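Local coordinates for protein serine repeat antigen 5 (Plasmodium falciparum, PDB 6X42) that is a malaria-parasite antigen of the papain cysteine protease family, probably a pseudo-enzyme without conventional cysteine protease activity, at residues C29-D34 / T181-K186; W54-K59 / Y118-V123; E88-C93 / P99-Q104. All coordinates share one frame; numbering follows the deposited sequence.

Contact 1. Residues C29-D34 / T181-K186; sequences CNRLKD and TEVMNK
Arg31 meets the last turn of helix 172-186 with two nitrogens of one guanidinium, each taking a different backbone carbonyl, a worked example of an arginine side chain hydrogen-bonded to carbonyls at the C-terminal end of a helix. NH1 gives a nearly straight hydrogen bond to Val183 O (3.0 Å, 172° at the hydrogen). NH2 reaches Met184 O over the same 3.0 Å but on a more bent path (146°). Both oxygens lie at the edge of the guanidinium and close to its plane, so the group is spread flat across two successive carbonyls and its rotation is fixed. Neither donor is ideally placed from the carbonyls' side: NH1 stands above the plane of the Val183 carbonyl, and NH2 is tilted from that of Met184. The chain runs extended from CG to NE, which carries the charge across to the helix. Carbonyls at this end of a helix carry partial negative charge, which would probably favour a cation there.

Apolar contact adds a smaller share. SG of Cys29 rests 4.0 Å from CG1 of Val183, both buried; the sulfur, anti to the backbone N, is turned toward the helix. That sulfur is also tied to Cys24 in a disulfide.

The contact thus joins the loop before helix 53-68, with its short 3-10 segment 31-33, to helix 172-186 of the papain-like fold. Strand 219-230 lies against both partners, Tyr226 touching Cys29, Val183 and Met184. Helix 53-68 supplies Met68 against Arg31 and His61 and Ile65 against Lys186, while Ile276 of strand 273-280 lies against Glu182 and Lys186.

Contact 2. Residues W54-K59 / Y118-V123; sequences WIFASK and YPYNYV
Phe56 and Tyr120 form a T-shaped (edge-to-face) aromatic pair between helix 53-68, the long central helix of the papain fold, and the loop that follows helix 99-109. The ring centroids are 4.9 Å apart and the planes are turned 84° to each other. Phe56 supplies the edge: its CZ sits over the centre of one face of Tyr120, 3.5 Å above the plane. CE1 comes down beside it, 3.8 Å from Tyr120 CZ, so the approach leans slightly toward the phenol end. Such a geometry sets the weakly positive ring hydrogens of one partner against the pi cloud of the other.

Both rings are positioned by what lies behind them. Tyr120 has CG anti to its own nitrogen (chi1 -172°), which swings the ring from the loop toward the helix; its hydroxyl is then held by hydrogen bonds to Gln47 O and Thr52 OG1. The backbone N of Tyr120 is hydrogen-bonded to Glu115 OE2. Phe56 is flanked by Ala78 of helix 78-83 and by Glu45 and Gln47.

Further out, an Asx turn shapes the loop just beyond the tyrosine, Asn121 OD1 accepting from Val123 N at 3.1 Å. The same hydroxyl that Gln47 and Thr52 hold also borders the phenylalanine edge, Tyr120 OH lying 3.9 Å from Phe56 CE1.

Contact 3. Residues E88-C93 / P99-Q104; sequences EHKDRC and PMEFLQ
OE2 of Glu101 draws two cations from the loop 88-93. Arg92 NH2 donates the shortest bond, 2.6 Å and almost straight (169°), while Lys90 NZ stands at 3.6 Å, a long salt bridge. The lysine's CE comes nearer to Glu101 OE2, 3.4 Å, so its charge is not pointed straight at the oxygen. The second carboxylate oxygen is shared as well: Arg92 NH1 gives a 3.1 Å hydrogen bond to Glu101 OE1, which is also hydrogen-bonded to Ser97 OG. This end-on, two-nitrogen grip is not coplanar, since guanidinium and carboxylate planes are 56° apart and both oxygens are met from above the carboxylate plane. With two cations close by, the carboxylate is probably kept ionised.

In the predominantly helical domain of the papain fold, this salt-bridge network joins an irregular loop to the first turn of helix 99-109. Glu101 reaches out fully extended from that turn, CG anti to the backbone N (chi1 -175°), and Lys90 and Arg92 come from the opposite direction. Lys90 CD also lies 3.2 Å above one face of the Arg92 guanidinium, toward the rim. Arg92 NE donates a hydrogen bond to Ala82 O, and Trp54 of helix 53-68 touches the same side chain.

In the fold
From the N terminus, the loop 29-34 comes first, and contact 1 closes the longest excursion, returning only at the end of helix 172-186. Both other contacts nest inside it. Contact 2 leaves from helix 53-68 and closes at 118-123; within that span contact 3 closes a short loop between 88-93 and the start of helix 99-109. Contacts 2 and 3 share one side of the chain's centre and touch, Ser58 packing against Phe102 and Pro99, so central helix, neighbouring helix and loops form one block. Contact 1 lies across the centre, about 23 Å from contact 2 between centres, and joins the N-terminal loop to helix 172-186, which packs on strands 219-230 and 273-280.

Contact 1. Residues C29-D34 / T181-K186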
loop_
_atom_site.group_PDB
_atom_site.type_symbol
_atom_site.label_atom_id
_atom_site.label_comp_id
_atom_site.label_asym_id
_atom_site.label_seq_id
_atom_site.Cartn_x
_atom_site.Cartn_y
_atom_site.Cartn_z
ATOM N N CYS A 29 -9.002 4.863 13.264
ATOM C CA CYS A 29 -9.049 3.597 12.540
ATOM C C CYS A 29 -7.767 2.834 12.825
ATOM O O CYS A 29 -6.685 3.246 12.405
ATOM C CB CYS A 29 -9.221 3.840 11.039
ATOM S SG CYS A 29 -9.289 2.311 10.058
ATOM N N ASN A 30 -7.894 1.720 13.539
ATOM C CA ASN A 30 -6.771 0.822 13.791
ATOM C C ASN A 30 -7.353 -0.591 13.864
ATOM O O ASN A 30 -7.738 -1.075 14.933
ATOM C CB ASN A 30 -6.019 1.202 15.053
ATOM C CG ASN A 30 -4.768 0.370 15.251
ATOM O OD1 ASN A 30 -4.631 -0.696 14.677
ATOM N ND2 ASN A 30 -3.850 0.864 16.050
ATOM N N ARG A 31 -7.422 -1.238 12.700
ATOM C CA ARG A 31 -7.967 -2.583 12.642
ATOM C C ARG A 31 -7.032 -3.601 13.264
ATOM O O ARG A 31 -7.471 -4.715 13.573
ATOM C CB ARG A 31 -8.261 -2.950 11.193
ATOM C CG ARG A 31 -9.396 -2.130 10.602
ATOM C CD ARG A 31 -9.728 -2.614 9.226
ATOM N NE ARG A 31 -10.977 -2.037 8.734
ATOM C CZ ARG A 31 -11.076 -1.090 7.798
ATOM N NH1 ARG A 31 -10.005 -0.559 7.229
ATOM N NH2 ARG A 31 -12.274 -0.660 7.438
ATOM N N LEU A 32 -5.752 -3.252 13.430
ATOM C CA LEU A 32 -4.795 -4.164 14.041
ATOM C C LEU A 32 -5.142 -4.465 15.493
ATOM O O LEU A 32 -4.676 -5.472 16.035
ATOM C CB LEU A 32 -3.383 -3.575 13.932
ATOM C CG LEU A 32 -2.973 -3.037 12.552
ATOM C CD1 LEU A 32 -1.663 -2.245 12.625
ATOM C CD2 LEU A 32 -2.831 -4.187 11.569
ATOM N N LYS A 33 -5.955 -3.626 16.135
ATOM C CA LYS A 33 -6.386 -3.862 17.508
ATOM C C LYS A 33 -7.533 -4.862 17.604
ATOM O O LYS A 33 -7.909 -5.238 18.720
ATOM C CB LYS A 33 -6.768 -2.531 18.166
ATOM C CG LYS A 33 -5.584 -1.590 18.379
ATOM C CD LYS A 33 -5.961 -0.372 19.205
ATOM N N ASP A 34 -8.072 -5.326 16.479
ATOM C CA ASP A 34 -9.142 -6.323 16.455
ATOM C C ASP A 34 -8.515 -7.613 15.934
ATOM O O ASP A 34 -8.377 -7.799 14.721
ATOM C CB ASP A 34 -10.266 -5.834 15.549
ATOM C CG ASP A 34 -11.394 -6.839 15.404
ATOM O OD1 ASP A 34 -11.343 -7.916 16.032
ATOM O OD2 ASP A 34 -12.335 -6.539 14.639
ATOM N N THR A 181 -11.431 8.044 3.852
ATOM C CA THR A 181 -12.543 7.342 3.216
ATOM C C THR A 181 -12.096 6.046 2.544
ATOM O O THR A 181 -12.760 5.008 2.668
ATOM C CB THR A 181 -13.212 8.260 2.197
ATOM O OG1 THR A 181 -13.729 9.410 2.881
ATOM C CG2 THR A 181 -14.371 7.545 1.510
ATOM N N GLU A 182 -10.961 6.084 1.838
ATOM C CA GLU A 182 -10.469 4.893 1.147
ATOM C C GLU A 182 -9.957 3.843 2.125
ATOM O O GLU A 182 -10.153 2.643 1.911
ATOM C CB GLU A 182 -9.407 5.280 0.128
ATOM C CG GLU A 182 -9.911 6.226 -0.949
ATOM C CD GLU A 182 -10.986 5.629 -1.820
ATOM O OE1 GLU A 182 -11.070 4.387 -1.918
ATOM O OE2 GLU A 182 -11.745 6.413 -2.418
ATOM N N VAL A 183 -9.295 4.267 3.204
ATOM C CA VAL A 183 -8.877 3.313 4.230
ATOM C C VAL A 183 -10.095 2.624 4.833
ATOM O O VAL A 183 -10.109 1.401 5.014
ATOM C CB VAL A 183 -8.005 4.014 5.288
ATOM C CG1 VAL A 183 -7.740 3.096 6.486
ATOM C CG2 VAL A 183 -6.688 4.479 4.681
ATOM N N MET A 184 -11.147 3.390 5.119
ATOM C CA MET A 184 -12.366 2.796 5.659
ATOM C C MET A 184 -12.989 1.806 4.682
ATOM O O MET A 184 -13.399 0.710 5.072
ATOM C CB MET A 184 -13.373 3.897 5.984
ATOM C CG MET A 184 -12.953 4.715 7.184
ATOM S SD MET A 184 -14.113 5.997 7.650
ATOM C CE MET A 184 -15.622 5.038 7.814
ATOM N N ASN A 185 -13.065 2.174 3.401
ATOM C CA ASN A 185 -13.822 1.381 2.442
ATOM C C ASN A 185 -13.022 0.242 1.823
ATOM O O ASN A 185 -13.584 -0.841 1.592
ATOM C CB ASN A 185 -14.349 2.287 1.329
ATOM C CG ASN A 185 -15.458 3.216 1.796
ATOM O OD1 ASN A 185 -16.039 3.051 2.874
ATOM N ND2 ASN A 185 -15.726 4.225 0.995
ATOM N N LYS A 186 -11.737 0.464 1.528
ATOM C CA LYS A 186 -10.906 -0.542 0.880
ATOM C C LYS A 186 -9.912 -1.218 1.812
ATOM O O LYS A 186 -9.276 -2.201 1.403
ATOM C CB LYS A 186 -10.146 0.086 -0.290
ATOM C CG LYS A 186 -11.034 0.461 -1.484
ATOM C CD LYS A 186 -10.294 1.322 -2.516
ATOM C CE LYS A 186 -11.110 1.499 -3.756
ATOM N NZ LYS A 186 -12.123 2.551 -3.580
#

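Contact 2. Residues W54-K59 / Y118-V123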
loop_
_atom_site.group_PDB
_atom_site.type_symbol
_atom_site.label_atom_id
_atom_site.label_comp_id
_atom_site.label_asym_id
_atom_site.label_seq_id
_atom_site.Cartn_x
_atom_site.Cartn_y
_atom_site.Cartn_z
ATOM N N TRP A 54 7.018 -1.600 -4.607
ATOM C CA TRP A 54 5.866 -1.331 -5.463
ATOM C C TRP A 54 4.949 -2.550 -5.521
ATOM O O TRP A 54 3.722 -2.412 -5.588
ATOM C CB TRP A 54 6.324 -0.902 -6.855
ATOM C CG TRP A 54 7.102 -1.927 -7.642
ATOM C CD1 TRP A 54 8.408 -2.272 -7.463
ATOM C CD2 TRP A 54 6.619 -2.717 -8.720
ATOM N NE1 TRP A 54 8.767 -3.231 -8.380
ATOM C CE2 TRP A 54 7.686 -3.520 -9.161
ATOM C CE3 TRP A 54 5.388 -2.819 -9.373
ATOM C CZ2 TRP A 54 7.567 -4.404 -10.228
ATOM C CZ3 TRP A 54 5.266 -3.711 -10.417
ATOM C CH2 TRP A 54 6.353 -4.491 -10.833
ATOM N N ILE A 55 5.531 -3.750 -5.498
ATOM C CA ILE A 55 4.758 -4.989 -5.526
ATOM C C ILE A 55 4.098 -5.247 -4.175
ATOM O O ILE A 55 2.911 -5.569 -4.097
ATOM C CB ILE A 55 5.645 -6.180 -5.929
ATOM C CG1 ILE A 55 6.386 -5.927 -7.230
ATOM C CG2 ILE A 55 4.771 -7.436 -6.045
ATOM C CD1 ILE A 55 7.363 -7.064 -7.612
ATOM N N PHE A 56 4.862 -5.145 -3.088
ATOM C CA PHE A 56 4.306 -5.416 -1.765
ATOM C C PHE A 56 3.163 -4.471 -1.425
ATOM O O PHE A 56 2.117 -4.901 -0.931
ATOM C CB PHE A 56 5.421 -5.390 -0.700
ATOM C CG PHE A 56 6.306 -6.620 -0.756
ATOM C CD1 PHE A 56 7.458 -6.638 -1.534
ATOM C CD2 PHE A 56 5.948 -7.773 -0.103
ATOM C CE1 PHE A 56 8.228 -7.782 -1.644
ATOM C CE2 PHE A 56 6.723 -8.917 -0.197
ATOM C CZ PHE A 56 7.865 -8.918 -0.983
ATOM N N ALA A 57 3.337 -3.177 -1.689
ATOM C CA ALA A 57 2.280 -2.231 -1.330
ATOM C C ALA A 57 1.052 -2.398 -2.226
ATOM O O ALA A 57 -0.099 -2.285 -1.772
ATOM C CB ALA A 57 2.817 -0.810 -1.405
ATOM N N SER A 58 1.277 -2.651 -3.514
ATOM C CA SER A 58 0.161 -2.821 -4.433
ATOM C C SER A 58 -0.609 -4.092 -4.117
ATOM O O SER A 58 -1.847 -4.097 -4.115
ATOM C CB SER A 58 0.657 -2.848 -5.877
ATOM O OG SER A 58 1.191 -1.608 -6.301
ATOM N N LYS A 59 0.103 -5.185 -3.849
ATOM C CA LYS A 59 -0.582 -6.440 -3.564
ATOM C C LYS A 59 -1.310 -6.377 -2.226
ATOM O O LYS A 59 -2.392 -6.962 -2.073
ATOM C CB LYS A 59 0.372 -7.638 -3.648
ATOM C CG LYS A 59 1.121 -7.958 -2.368
ATOM C CD LYS A 59 2.178 -9.060 -2.565
ATOM C CE LYS A 59 2.779 -9.505 -1.261
ATOM N NZ LYS A 59 1.908 -10.484 -0.560
ATOM N N TYR A 118 4.243 -19.871 -4.707
ATOM C CA TYR A 118 5.481 -19.349 -5.299
ATOM C C TYR A 118 6.027 -18.317 -4.321
ATOM O O TYR A 118 5.841 -17.099 -4.485
ATOM C CB TYR A 118 5.227 -18.788 -6.703
ATOM C CG TYR A 118 6.455 -18.390 -7.495
ATOM C CD1 TYR A 118 7.510 -19.278 -7.704
ATOM C CD2 TYR A 118 6.547 -17.136 -8.065
ATOM C CE1 TYR A 118 8.631 -18.908 -8.427
ATOM C CE2 TYR A 118 7.646 -16.767 -8.806
ATOM C CZ TYR A 118 8.691 -17.646 -8.978
ATOM O OH TYR A 118 9.783 -17.227 -9.700
ATOM N N PRO A 119 6.666 -18.777 -3.250
ATOM C CA PRO A 119 6.958 -17.881 -2.124
ATOM C C PRO A 119 8.183 -17.007 -2.357
ATOM O O PRO A 119 9.087 -17.331 -3.128
ATOM C CB PRO A 119 7.195 -18.846 -0.966
ATOM C CG PRO A 119 7.547 -20.130 -1.603
ATOM C CD PRO A 119 6.838 -20.191 -2.883
ATOM N N TYR A 120 8.234 -15.906 -1.622
ATOM C CA TYR A 120 9.221 -14.869 -1.892
ATOM C C TYR A 120 10.581 -15.174 -1.277
ATOM O O TYR A 120 10.696 -15.513 -0.099
ATOM C CB TYR A 120 8.719 -13.527 -1.373
ATOM C CG TYR A 120 9.559 -12.332 -1.754
ATOM C CD1 TYR A 120 9.405 -11.713 -2.995
ATOM C CD2 TYR A 120 10.500 -11.815 -0.873
ATOM C CE1 TYR A 120 10.143 -10.588 -3.341
ATOM C CE2 TYR A 120 11.263 -10.715 -1.209
ATOM C CZ TYR A 120 11.079 -10.086 -2.439
ATOM O OH TYR A 120 11.799 -8.965 -2.797
ATOM N N ASN A 121 11.617 -14.986 -2.075
ATOM C CA ASN A 121 12.982 -14.856 -1.588
ATOM C C ASN A 121 13.573 -13.824 -2.519
ATOM O O ASN A 121 13.492 -13.988 -3.743
ATOM C CB ASN A 121 13.752 -16.195 -1.648
ATOM C CG ASN A 121 15.146 -16.131 -1.021
ATOM O OD1 ASN A 121 15.802 -15.089 -1.049
ATOM N ND2 ASN A 121 15.611 -17.264 -0.475
ATOM N N TYR A 122 14.161 -12.771 -1.955
ATOM C CA TYR A 122 14.606 -11.680 -2.806
ATOM C C TYR A 122 15.638 -12.150 -3.816
ATOM O O TYR A 122 15.778 -11.537 -4.876
ATOM C CB TYR A 122 15.130 -10.493 -1.999
ATOM C CG TYR A 122 16.533 -10.644 -1.455
ATOM C CD1 TYR A 122 17.624 -10.095 -2.129
ATOM C CD2 TYR A 122 16.779 -11.317 -0.274
ATOM C CE1 TYR A 122 18.919 -10.239 -1.645
ATOM C CE2 TYR A 122 18.065 -11.453 0.205
ATOM C CZ TYR A 122 19.135 -10.917 -0.476
ATOM O OH TYR A 122 20.417 -11.082 0.030
ATOM N N VAL A 123 16.377 -13.229 -3.523
ATOM C CA VAL A 123 17.413 -13.681 -4.448
ATOM C C VAL A 123 16.843 -14.258 -5.742
ATOM O O VAL A 123 17.583 -14.449 -6.718
ATOM C CB VAL A 123 18.395 -14.700 -3.824
ATOM C CG1 VAL A 123 18.986 -14.197 -2.539
ATOM C CG2 VAL A 123 17.743 -16.075 -3.639
#

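Contact 3. Residues E88-C93 / P99-Q104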
loop_
_atom_site.group_PDB
_atom_site.type_symbol
_atom_site.label_atom_id
_atom_site.label_comp_id
_atom_site.label_asym_id
_atom_site.label_seq_id
_atom_site.Cartn_x
_atom_site.Cartn_y
_atom_site.Cartn_z
ATOM N N GLU A 88 10.557 -6.230 -23.182
ATOM C CA GLU A 88 12.013 -6.348 -23.022
ATOM C C GLU A 88 12.337 -6.788 -21.594
ATOM O O GLU A 88 11.585 -6.441 -20.703
ATOM C CB GLU A 88 12.753 -5.017 -23.186
ATOM C CG GLU A 88 12.470 -4.196 -24.434
ATOM C CD GLU A 88 12.828 -2.735 -24.218
ATOM O OE1 GLU A 88 11.934 -1.929 -23.891
ATOM O OE2 GLU A 88 14.017 -2.413 -24.345
ATOM N N HIS A 89 13.445 -7.483 -21.419
ATOM C CA HIS A 89 13.923 -7.789 -20.075
ATOM C C HIS A 89 14.079 -6.525 -19.236
ATOM O O HIS A 89 14.492 -5.474 -19.729
ATOM C CB HIS A 89 15.279 -8.481 -20.189
ATOM C CG HIS A 89 15.880 -8.848 -18.872
ATOM N ND1 HIS A 89 15.516 -9.980 -18.175
ATOM C CD2 HIS A 89 16.819 -8.229 -18.117
ATOM C CE1 HIS A 89 16.208 -10.047 -17.053
ATOM N NE2 HIS A 89 16.999 -8.991 -16.988
ATOM N N LYS A 90 13.759 -6.649 -17.949
ATOM C CA LYS A 90 13.796 -5.561 -16.990
ATOM C C LYS A 90 14.723 -5.919 -15.834
ATOM O O LYS A 90 15.012 -7.090 -15.588
ATOM C CB LYS A 90 12.395 -5.301 -16.441
ATOM C CG LYS A 90 11.363 -4.990 -17.512
ATOM C CD LYS A 90 9.952 -5.061 -16.936
ATOM C CE LYS A 90 8.873 -4.915 -18.001
ATOM N NZ LYS A 90 8.754 -3.523 -18.543
ATOM N N ASP A 91 15.157 -4.887 -15.096
ATOM C CA ASP A 91 16.060 -5.026 -13.945
ATOM C C ASP A 91 15.224 -5.041 -12.655
ATOM O O ASP A 91 15.142 -4.055 -11.933
ATOM C CB ASP A 91 17.061 -3.846 -13.910
ATOM C CG ASP A 91 18.024 -3.797 -15.119
ATOM O OD1 ASP A 91 18.054 -4.757 -15.911
ATOM O OD2 ASP A 91 18.761 -2.771 -15.284
ATOM N N ARG A 92 14.638 -6.195 -12.326
ATOM C CA ARG A 92 13.587 -6.237 -11.310
ATOM C C ARG A 92 14.096 -6.160 -9.873
ATOM O O ARG A 92 13.313 -5.860 -8.966
ATOM C CB ARG A 92 12.726 -7.485 -11.502
ATOM C CG ARG A 92 11.739 -7.341 -12.646
ATOM C CD ARG A 92 10.604 -6.444 -12.209
ATOM N NE ARG A 92 9.416 -6.590 -13.033
ATOM C CZ ARG A 92 8.806 -5.582 -13.667
ATOM N NH1 ARG A 92 9.262 -4.343 -13.578
ATOM N NH2 ARG A 92 7.708 -5.803 -14.367
ATOM N N CYS A 93 15.362 -6.458 -9.618
ATOM C CA CYS A 93 15.867 -6.315 -8.250
ATOM C C CYS A 93 16.380 -4.904 -7.996
ATOM O O CYS A 93 16.085 -4.308 -6.955
ATOM C CB CYS A 93 16.950 -7.354 -7.948
ATOM S SG CYS A 93 17.538 -7.264 -6.221
ATOM N N PRO A 99 2.711 1.251 -9.220
ATOM C CA PRO A 99 1.391 0.604 -9.171
ATOM C C PRO A 99 0.716 0.507 -10.518
ATOM O O PRO A 99 -0.031 -0.445 -10.758
ATOM C CB PRO A 99 0.595 1.484 -8.192
ATOM C CG PRO A 99 1.654 2.074 -7.329
ATOM C CD PRO A 99 2.825 2.339 -8.241
ATOM N N MET A 100 0.968 1.471 -11.406
ATOM C CA MET A 100 0.466 1.384 -12.773
ATOM C C MET A 100 0.963 0.118 -13.453
ATOM O O MET A 100 0.193 -0.575 -14.131
ATOM C CB MET A 100 0.893 2.648 -13.528
ATOM C CG MET A 100 0.546 3.984 -12.801
ATOM S SD MET A 100 1.625 4.623 -11.450
ATOM C CE MET A 100 0.408 5.429 -10.421
ATOM N N GLU A 101 2.254 -0.191 -13.315
ATOM C CA GLU A 101 2.734 -1.399 -13.973
ATOM C C GLU A 101 2.165 -2.646 -13.302
ATOM O O GLU A 101 1.895 -3.653 -13.965
ATOM C CB GLU A 101 4.261 -1.484 -14.054
ATOM C CG GLU A 101 4.636 -2.746 -14.874
ATOM C CD GLU A 101 6.122 -3.058 -15.056
ATOM O OE1 GLU A 101 7.002 -2.386 -14.482
ATOM O OE2 GLU A 101 6.412 -4.011 -15.812
ATOM N N PHE A 102 1.990 -2.603 -11.983
ATOM C CA PHE A 102 1.374 -3.720 -11.276
ATOM C C PHE A 102 0.037 -4.093 -11.905
ATOM O O PHE A 102 -0.235 -5.272 -12.179
ATOM C CB PHE A 102 1.241 -3.356 -9.799
ATOM C CG PHE A 102 0.648 -4.429 -8.958
ATOM C CD1 PHE A 102 1.468 -5.325 -8.261
ATOM C CD2 PHE A 102 -0.722 -4.519 -8.790
ATOM C CE1 PHE A 102 0.920 -6.314 -7.473
ATOM C CE2 PHE A 102 -1.270 -5.500 -7.993
ATOM C CZ PHE A 102 -0.449 -6.404 -7.329
ATOM N N LEU A 103 -0.812 -3.102 -12.159
ATOM C CA LEU A 103 -2.092 -3.417 -12.777
ATOM C C LEU A 103 -1.922 -3.977 -14.187
ATOM O O LEU A 103 -2.684 -4.851 -14.611
ATOM C CB LEU A 103 -2.975 -2.179 -12.815
ATOM C CG LEU A 103 -3.507 -1.709 -11.471
ATOM C CD1 LEU A 103 -4.357 -0.478 -11.711
ATOM C CD2 LEU A 103 -4.327 -2.759 -10.763
ATOM N N GLN A 104 -0.950 -3.471 -14.943
ATOM C CA GLN A 104 -0.736 -3.978 -16.294
ATOM C C GLN A 104 -0.366 -5.451 -16.282
ATOM O O GLN A 104 -0.777 -6.207 -17.167
ATOM C CB GLN A 104 0.369 -3.174 -16.966
ATOM C CG GLN A 104 0.407 -3.384 -18.466
ATOM C CD GLN A 104 -0.852 -2.837 -19.160
ATOM O OE1 GLN A 104 -1.308 -1.729 -18.866
ATOM N NE2 GLN A 104 -1.422 -3.622 -20.062
#